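Local coordinates for reticulocyte binding protein (Streptococcus agalactiae COH1, PDB 3FAW) that probably hydrolyses alpha-1,6 glucosidic linkages in pullulan and related glucans, as a secreted, cell-wall-anchored streptococcal pullulanase, at residues D303-Q306 against K307-V310; K373-I376 against H377-K381; N671-W675 against A676-D680. One frame throughout, in Å; residues are numbered along the deposited sequence.

Interaction 1 of 3, residues D303-Q306 against K307-V310. With CA (calcium ion), chain C.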
loop_
_atom_site.group_PDB
_atom_site.type_symbol
_atom_site.label_atom_id
_atom_site.label_comp_id
_atom_site.label_asym_id
_atom_site.label_seq_id
_atom_site.Cartn_x
_atom_site.Cartn_y
_atom_site.Cartn_z
ATOM N N ASP A 303 5.815 -14.105 -18.567
ATOM C CA ASP A 303 5.118 -14.475 -19.803
ATOM C C ASP A 303 3.628 -14.734 -19.544
ATOM O O ASP A 303 2.776 -14.296 -20.316
ATOM C CB ASP A 303 5.769 -15.707 -20.447
ATOM C CG ASP A 303 7.043 -15.374 -21.233
ATOM O OD1 ASP A 303 7.483 -14.202 -21.234
ATOM O OD2 ASP A 303 7.610 -16.299 -21.858
ATOM N N TYR A 304 3.328 -15.432 -18.451
ATOM C CA TYR A 304 1.946 -15.661 -18.013
ATOM C C TYR A 304 1.165 -14.354 -17.861
ATOM O O TYR A 304 0.023 -14.246 -18.317
ATOM C CB TYR A 304 1.931 -16.411 -16.677
ATOM C CG TYR A 304 0.561 -16.515 -16.031
ATOM C CD1 TYR A 304 -0.329 -17.524 -16.405
ATOM C CD2 TYR A 304 0.158 -15.611 -15.048
ATOM C CE1 TYR A 304 -1.583 -17.628 -15.820
ATOM C CE2 TYR A 304 -1.105 -15.705 -14.456
ATOM C CZ TYR A 304 -1.968 -16.719 -14.850
ATOM O OH TYR A 304 -3.214 -16.837 -14.283
ATOM N N LEU A 305 1.785 -13.375 -17.205
ATOM C CA LEU A 305 1.154 -12.082 -16.961
ATOM C C LEU A 305 1.091 -11.237 -18.232
ATOM O O LEU A 305 0.126 -10.503 -18.441
ATOM C CB LEU A 305 1.885 -11.325 -15.849
ATOM C CG LEU A 305 1.832 -11.956 -14.453
ATOM C CD1 LEU A 305 2.683 -11.157 -13.474
ATOM C CD2 LEU A 305 0.403 -12.060 -13.946
ATOM N N GLN A 306 2.116 -11.340 -19.079
ATOM C CA GLN A 306 2.083 -10.690 -20.392
ATOM C C GLN A 306 0.890 -11.207 -21.203
ATOM O O GLN A 306 0.150 -10.423 -21.798
ATOM C CB GLN A 306 3.389 -10.930 -21.158
ATOM C CG GLN A 306 3.460 -10.215 -22.503
ATOM C CD GLN A 306 4.760 -10.466 -23.256
ATOM O OE1 GLN A 306 5.497 -11.413 -22.965
ATOM N NE2 GLN A 306 5.040 -9.617 -24.240
ATOM N N LYS A 307 0.710 -12.526 -21.218
ATOM C CA LYS A 307 -0.421 -13.147 -21.910
ATOM C C LYS A 307 -1.751 -12.770 -21.254
ATOM O O LYS A 307 -2.718 -12.459 -21.945
ATOM C CB LYS A 307 -0.272 -14.670 -21.939
ATOM C CG LYS A 307 0.873 -15.182 -22.807
ATOM C CD LYS A 307 1.141 -16.663 -22.534
ATOM C CE LYS A 307 2.194 -17.245 -23.478
ATOM N NZ LYS A 307 3.583 -16.817 -23.135
ATOM N N LEU A 308 -1.791 -12.793 -19.922
ATOM C CA LEU A 308 -2.994 -12.423 -19.169
ATOM C C LEU A 308 -3.536 -11.064 -19.608
ATOM O O LEU A 308 -4.753 -10.893 -19.739
ATOM C CB LEU A 308 -2.716 -12.417 -17.661
ATOM C CG LEU A 308 -3.912 -12.110 -16.747
ATOM C CD1 LEU A 308 -5.094 -13.030 -17.060
ATOM C CD2 LEU A 308 -3.522 -12.211 -15.271
ATOM N N GLY A 309 -2.628 -10.107 -19.812
ATOM C CA GLY A 309 -2.947 -8.826 -20.448
ATOM C C GLY A 309 -2.949 -7.604 -19.542
ATOM O O GLY A 309 -3.298 -6.510 -19.983
ATOM N N VAL A 310 -2.574 -7.781 -18.279
ATOM C CA VAL A 310 -2.510 -6.670 -17.332
ATOM C C VAL A 310 -1.451 -5.664 -17.784
ATOM O O VAL A 310 -0.488 -6.031 -18.464
ATOM C CB VAL A 310 -2.193 -7.156 -15.896
ATOM C CG1 VAL A 310 -3.306 -8.065 -15.387
ATOM C CG2 VAL A 310 -0.837 -7.870 -15.846
HETATM CA CA CA C . -3.700 -11.839 -23.953
HETATM O O HOH W 1 4.276 -13.986 -23.328
HETATM O O HOH W 2 0.081 -7.363 -20.790
HETATM O O HOH W 3 -2.088 -10.095 -23.695
HETATM O O HOH W 4 -5.575 -10.819 -22.449
HETATM O O HOH W 5 -4.547 -14.096 -23.586
HETATM O O HOH W 6 -4.718 -9.985 -25.089
#
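K307 lays its side chain back over D303, one turn earlier on helix 302-308. With CG anti to its own carbonyl carbon (chi1 -68°), the chain starts out along the D303 carbonyl: CB passes 3.5 Å from D303 O, CG 3.3 Å and CD 3.6 Å, so the methylenes skirt the oxygen that also accepts K307 N. At the far end chi4 bends (75°) and sets NZ 3.6 Å from D303 CB. The ammonium does not reach the carboxylate: NZ is 4.3 Å from D303 OD2, too long for a salt bridge, and OD1 of D303 is instead paired with R382. What NZ does grip is a water, 2.9 Å away, which in turn donates to Q306 OE1 and so ties two exposed side chains together.

The carbonyl of K307 faces outward at the end of the helix and binds a calcium ion, O to metal 2.3 Å, with four waters completing the observed ligands. One of them also donates to Q306 O and another to L308 O. G309 then leaves the helix with positive phi. On the inner side, L305 and L308 meet through their CD2 methyls and reach Y271 of barrel strand 269-273. Helix 302-308 lies in the crossover between barrel strands 269-273 and 312-315, with helix 685-703 packed against Y304 and L308.

Interaction 2 of 3, residues K373-I376 against H377-K381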
loop_
_atom_site.group_PDB
_atom_site.type_symbol
_atom_site.label_atom_id
_atom_site.label_comp_id
_atom_site.label_asym_id
_atom_site.label_seq_id
_atom_site.Cartn_x
_atom_site.Cartn_y
_atom_site.Cartn_z
ATOM N N LYS A 373 16.068 -4.298 -10.063
ATOM C CA LYS A 373 16.230 -3.600 -11.337
ATOM C C LYS A 373 16.073 -4.544 -12.532
ATOM O O LYS A 373 15.469 -4.177 -13.539
ATOM C CB LYS A 373 17.595 -2.907 -11.408
ATOM C CG LYS A 373 17.704 -1.598 -10.631
ATOM C CD LYS A 373 19.079 -0.994 -10.848
ATOM C CE LYS A 373 19.288 0.301 -10.104
ATOM N NZ LYS A 373 20.427 1.067 -10.704
ATOM N N GLN A 374 16.618 -5.751 -12.417
ATOM C CA GLN A 374 16.560 -6.739 -13.496
ATOM C C GLN A 374 15.132 -7.236 -13.715
ATOM O O GLN A 374 14.669 -7.318 -14.853
ATOM C CB GLN A 374 17.494 -7.920 -13.204
ATOM C CG GLN A 374 17.609 -8.944 -14.344
ATOM C CD GLN A 374 18.263 -8.376 -15.594
ATOM O OE1 GLN A 374 17.677 -8.385 -16.678
ATOM N NE2 GLN A 374 19.481 -7.877 -15.445
ATOM N N LEU A 375 14.443 -7.564 -12.625
ATOM C CA LEU A 375 13.028 -7.923 -12.685
ATOM C C LEU A 375 12.202 -6.813 -13.353
ATOM O O LEU A 375 11.351 -7.093 -14.190
ATOM C CB LEU A 375 12.482 -8.198 -11.277
ATOM C CG LEU A 375 10.965 -8.391 -11.149
ATOM C CD1 LEU A 375 10.500 -9.566 -12.002
ATOM C CD2 LEU A 375 10.560 -8.582 -9.693
ATOM N N ILE A 376 12.466 -5.562 -12.979
ATOM C CA ILE A 376 11.720 -4.413 -13.510
ATOM C C ILE A 376 12.019 -4.190 -15.001
ATOM O O ILE A 376 11.120 -3.880 -15.779
ATOM C CB ILE A 376 11.999 -3.131 -12.684
ATOM C CG1 ILE A 376 11.327 -3.242 -11.310
ATOM C CG2 ILE A 376 11.481 -1.898 -13.404
ATOM C CD1 ILE A 376 11.664 -2.110 -10.342
ATOM N N HIS A 377 13.279 -4.382 -15.384
ATOM C CA HIS A 377 13.692 -4.359 -16.792
ATOM C C HIS A 377 13.013 -5.489 -17.579
ATOM O O HIS A 377 12.599 -5.290 -18.716
ATOM C CB HIS A 377 15.220 -4.473 -16.892
ATOM C CG HIS A 377 15.782 -4.088 -18.229
ATOM N ND1 HIS A 377 15.689 -2.809 -18.739
ATOM C CD2 HIS A 377 16.477 -4.807 -19.145
ATOM C CE1 HIS A 377 16.284 -2.763 -19.920
ATOM N NE2 HIS A 377 16.774 -3.961 -20.186
ATOM N N ASP A 378 12.894 -6.665 -16.962
ATOM C CA ASP A 378 12.186 -7.808 -17.567
ATOM C C ASP A 378 10.670 -7.558 -17.687
ATOM O O ASP A 378 10.038 -8.011 -18.634
ATOM C CB ASP A 378 12.441 -9.098 -16.770
ATOM C CG ASP A 378 13.919 -9.506 -16.741
ATOM O OD1 ASP A 378 14.738 -8.907 -17.471
ATOM O OD2 ASP A 378 14.262 -10.430 -15.970
ATOM N N ILE A 379 10.089 -6.840 -16.731
ATOM C CA ILE A 379 8.683 -6.420 -16.824
ATOM C C ILE A 379 8.491 -5.432 -17.982
ATOM O O ILE A 379 7.576 -5.587 -18.794
ATOM C CB ILE A 379 8.186 -5.785 -15.500
ATOM C CG1 ILE A 379 8.096 -6.849 -14.397
ATOM C CG2 ILE A 379 6.819 -5.132 -15.690
ATOM C CD1 ILE A 379 7.776 -6.299 -12.999
ATOM N N HIS A 380 9.366 -4.432 -18.058
ATOM C CA HIS A 380 9.281 -3.393 -19.088
ATOM C C HIS A 380 9.450 -3.954 -20.499
ATOM O O HIS A 380 8.783 -3.501 -21.431
ATOM C CB HIS A 380 10.314 -2.285 -18.839
ATOM C CG HIS A 380 10.006 -1.421 -17.652
ATOM N ND1 HIS A 380 10.954 -0.634 -17.036
ATOM C CD2 HIS A 380 8.856 -1.230 -16.960
ATOM C CE1 HIS A 380 10.403 0.006 -16.021
ATOM N NE2 HIS A 380 9.130 -0.335 -15.956
ATOM N N LYS A 381 10.340 -4.936 -20.641
ATOM C CA LYS A 381 10.549 -5.641 -21.911
ATOM C C LYS A 381 9.263 -6.273 -22.445
ATOM O O LYS A 381 9.087 -6.389 -23.655
ATOM C CB LYS A 381 11.621 -6.727 -21.744
ATOM C CG LYS A 381 12.016 -7.428 -23.037
ATOM C CD LYS A 381 13.185 -8.376 -22.830
ATOM C CE LYS A 381 13.465 -9.206 -24.077
ATOM N NZ LYS A 381 13.672 -8.359 -25.292
#
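I376 and H380 stand side by side on helix 367-381, one turn apart and pointing the same way. The helix is one of those wrapped round the parallel barrel, in the beta-alpha-beta crossover from strand 312-315 to strand 385-390.

The imidazole of H380 has I376 O over one face, 3.3 Å above the plane and offset toward the rim; that same oxygen takes the backbone N-H of H380. NE2 bonds to D452, which would restrain the ring's rotation. One turn apart on a neighbouring side of the helix, L375 and I379 pair through apolar branches, CG of L375 lying 4.2 Å from CD1 of I379. I379 has CG1 beside its own backbone N (chi1 -69°), which brings CG1 of I379 to 3.3 Å from L375 O. Here L375 packs on F295 and F298, while I376 touches F449 of helix 432-449.

D378 keeps its CB 3.4 Å from Q374 O, the oxygen that accepts its backbone N-H, and K373 points its ammonium away to a salt bridge with E448. Between side chains, the closest carbon-carbon approach is in the first pair: the CG2 methyl of I376 meets H380 CE1 at 3.4 Å.

Interaction 3 of 3, residues N671-W675 against A676-D680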
loop_
_atom_site.group_PDB
_atom_site.type_symbol
_atom_site.label_atom_id
_atom_site.label_comp_id
_atom_site.label_asym_id
_atom_site.label_seq_id
_atom_site.Cartn_x
_atom_site.Cartn_y
_atom_site.Cartn_z
ATOM N N ASN A 671 -0.547 -19.499 1.189
ATOM C CA ASN A 671 -0.314 -18.268 0.422
ATOM C C ASN A 671 0.175 -18.427 -1.023
ATOM O O ASN A 671 0.201 -17.443 -1.765
ATOM C CB ASN A 671 0.668 -17.362 1.185
ATOM C CG ASN A 671 -0.009 -16.539 2.263
ATOM O OD1 ASN A 671 -1.093 -15.869 1.900
ATOM N ND2 ASN A 671 0.440 -16.504 3.408
ATOM N N HIS A 672 0.553 -19.636 -1.430
ATOM C CA HIS A 672 1.150 -19.823 -2.757
ATOM C C HIS A 672 0.142 -19.646 -3.898
ATOM O O HIS A 672 -1.038 -19.972 -3.764
ATOM C CB HIS A 672 1.869 -21.184 -2.873
ATOM C CG HIS A 672 0.953 -22.365 -2.980
ATOM N ND1 HIS A 672 0.582 -22.910 -4.190
ATOM C CD2 HIS A 672 0.350 -23.119 -2.029
ATOM C CE1 HIS A 672 -0.222 -23.939 -3.980
ATOM N NE2 HIS A 672 -0.377 -24.088 -2.677
ATOM N N PHE A 673 0.630 -19.109 -5.013
ATOM C CA PHE A 673 -0.122 -19.080 -6.255
ATOM C C PHE A 673 -0.153 -20.521 -6.777
ATOM O O PHE A 673 0.890 -21.160 -6.902
ATOM C CB PHE A 673 0.563 -18.135 -7.253
ATOM C CG PHE A 673 -0.209 -17.898 -8.527
ATOM C CD1 PHE A 673 -1.126 -16.859 -8.618
ATOM C CD2 PHE A 673 0.014 -18.688 -9.646
ATOM C CE1 PHE A 673 -1.824 -16.626 -9.803
ATOM C CE2 PHE A 673 -0.680 -18.463 -10.834
ATOM C CZ PHE A 673 -1.601 -17.436 -10.911
ATOM N N ASP A 674 -1.357 -21.027 -7.042
ATOM C CA ASP A 674 -1.564 -22.393 -7.533
ATOM C C ASP A 674 -1.423 -22.421 -9.053
ATOM O O ASP A 674 -2.361 -22.077 -9.773
ATOM C CB ASP A 674 -2.954 -22.880 -7.111
ATOM C CG ASP A 674 -3.187 -24.360 -7.397
ATOM O OD1 ASP A 674 -2.505 -24.955 -8.267
ATOM O OD2 ASP A 674 -4.081 -24.926 -6.740
ATOM N N TRP A 675 -0.250 -22.828 -9.538
ATOM C CA TRP A 675 0.041 -22.787 -10.976
ATOM C C TRP A 675 -0.710 -23.844 -11.783
ATOM O O TRP A 675 -1.110 -23.587 -12.927
ATOM C CB TRP A 675 1.549 -22.875 -11.228
ATOM C CG TRP A 675 2.202 -21.571 -10.985
ATOM C CD1 TRP A 675 2.870 -21.187 -9.863
ATOM C CD2 TRP A 675 2.203 -20.444 -11.862
ATOM N NE1 TRP A 675 3.305 -19.896 -9.993
ATOM C CE2 TRP A 675 2.911 -19.413 -11.213
ATOM C CE3 TRP A 675 1.680 -20.206 -13.142
ATOM C CZ2 TRP A 675 3.109 -18.161 -11.797
ATOM C CZ3 TRP A 675 1.878 -18.962 -13.720
ATOM C CH2 TRP A 675 2.586 -17.956 -13.046
ATOM N N ALA A 676 -0.905 -25.017 -11.188
ATOM C CA ALA A 676 -1.705 -26.074 -11.811
ATOM C C ALA A 676 -3.140 -25.600 -12.033
ATOM O O ALA A 676 -3.683 -25.725 -13.134
ATOM C CB ALA A 676 -1.687 -27.328 -10.952
ATOM N N ALA A 677 -3.745 -25.052 -10.982
ATOM C CA ALA A 677 -5.104 -24.514 -11.057
ATOM C C ALA A 677 -5.213 -23.394 -12.094
ATOM O O ALA A 677 -6.244 -23.248 -12.749
ATOM C CB ALA A 677 -5.554 -24.008 -9.678
ATOM N N ALA A 678 -4.146 -22.608 -12.234
ATOM C CA ALA A 678 -4.101 -21.501 -13.180
ATOM C C ALA A 678 -3.832 -21.927 -14.629
ATOM O O ALA A 678 -4.347 -21.301 -15.549
ATOM C CB ALA A 678 -3.055 -20.478 -12.736
ATOM N N THR A 679 -3.029 -22.969 -14.844
ATOM C CA THR A 679 -2.539 -23.284 -16.200
ATOM C C THR A 679 -2.732 -24.720 -16.703
ATOM O O THR A 679 -2.612 -24.961 -17.904
ATOM C CB THR A 679 -1.036 -22.975 -16.322
ATOM O OG1 THR A 679 -0.313 -23.759 -15.366
ATOM C CG2 THR A 679 -0.767 -21.500 -16.084
ATOM N N ASP A 680 -3.002 -25.669 -15.807
ATOM C CA ASP A 680 -3.156 -27.069 -16.203
ATOM C C ASP A 680 -4.592 -27.345 -16.648
ATOM O O ASP A 680 -5.477 -27.601 -15.824
ATOM C CB ASP A 680 -2.738 -28.008 -15.065
ATOM C CG ASP A 680 -2.446 -29.419 -15.550
ATOM O OD1 ASP A 680 -3.192 -29.923 -16.415
ATOM O OD2 ASP A 680 -1.470 -30.026 -15.065
#
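D674 makes a local N-cap contact with A677 at the start of helix 675-679, a short helix of the (beta/alpha)8 (TIM) barrel domain that lies between the last barrel strand, 614-618, and the long helix 685-703. Its carboxylate takes the N-H of A677, OD1 to N 3.0 Å, in a nearly straight bond (N-H...O 173°). The N-H comes from well above the carboxylate plane, not within it. With CG anti to the backbone N, the acid swings forward over the first turn, and its CG rests 3.3 Å from the A677 methyl. The backbone oxygen of D674 takes A678 N as well, so one residue satisfies two of the amides at the helix start. D674 N is in turn held by the hydroxyl of Y623.

Before the cap, F673 leans over the same turn. Its CE2 touches the A678 methyl at 3.6 Å, while its ring edge is directed at the face of the W675 indole, with CD2 centred over the bicycle. The indole is pinned from outside by NE1 bonding to F278 O and by a cation-pi contact with K301.

From the first helical residue, W675 O reaches the last, T679, and accepts from it twice, from the backbone N and from OG1, the two donors lying on opposite faces of the carbonyl plane. OG1 sits between T679's own N and carbonyl carbon (chi1 60°), which folds the hydroxyl back to a short 2.6 Å from W675 O. This torsion leaves the CG2 methyl at the indole's edge, 4.0 Å from W675 CE3.

How the interactions relate
Interactions 1 and 3 meet directly, although their centres are 15 Å apart: Y304 fits against the short helix 675-679, its CG 3.6 Å from W675 CZ3 in an edge-to-face ring contact, while its hydroxyl bonds to E622. Interaction 2 lies on the next barrel helix, centre 14 Å from interaction 1, and the two are joined through intermediaries: R382 pairs with D303 and also takes D378 O, and L302 touches D378 and I379. Interactions 2 and 3 do not touch, their nearest atoms being about 11 Å apart. The calcium belongs to interaction 1 alone; the nearest atom of the T679 side chain, in interaction 3, is about 13 Å from it.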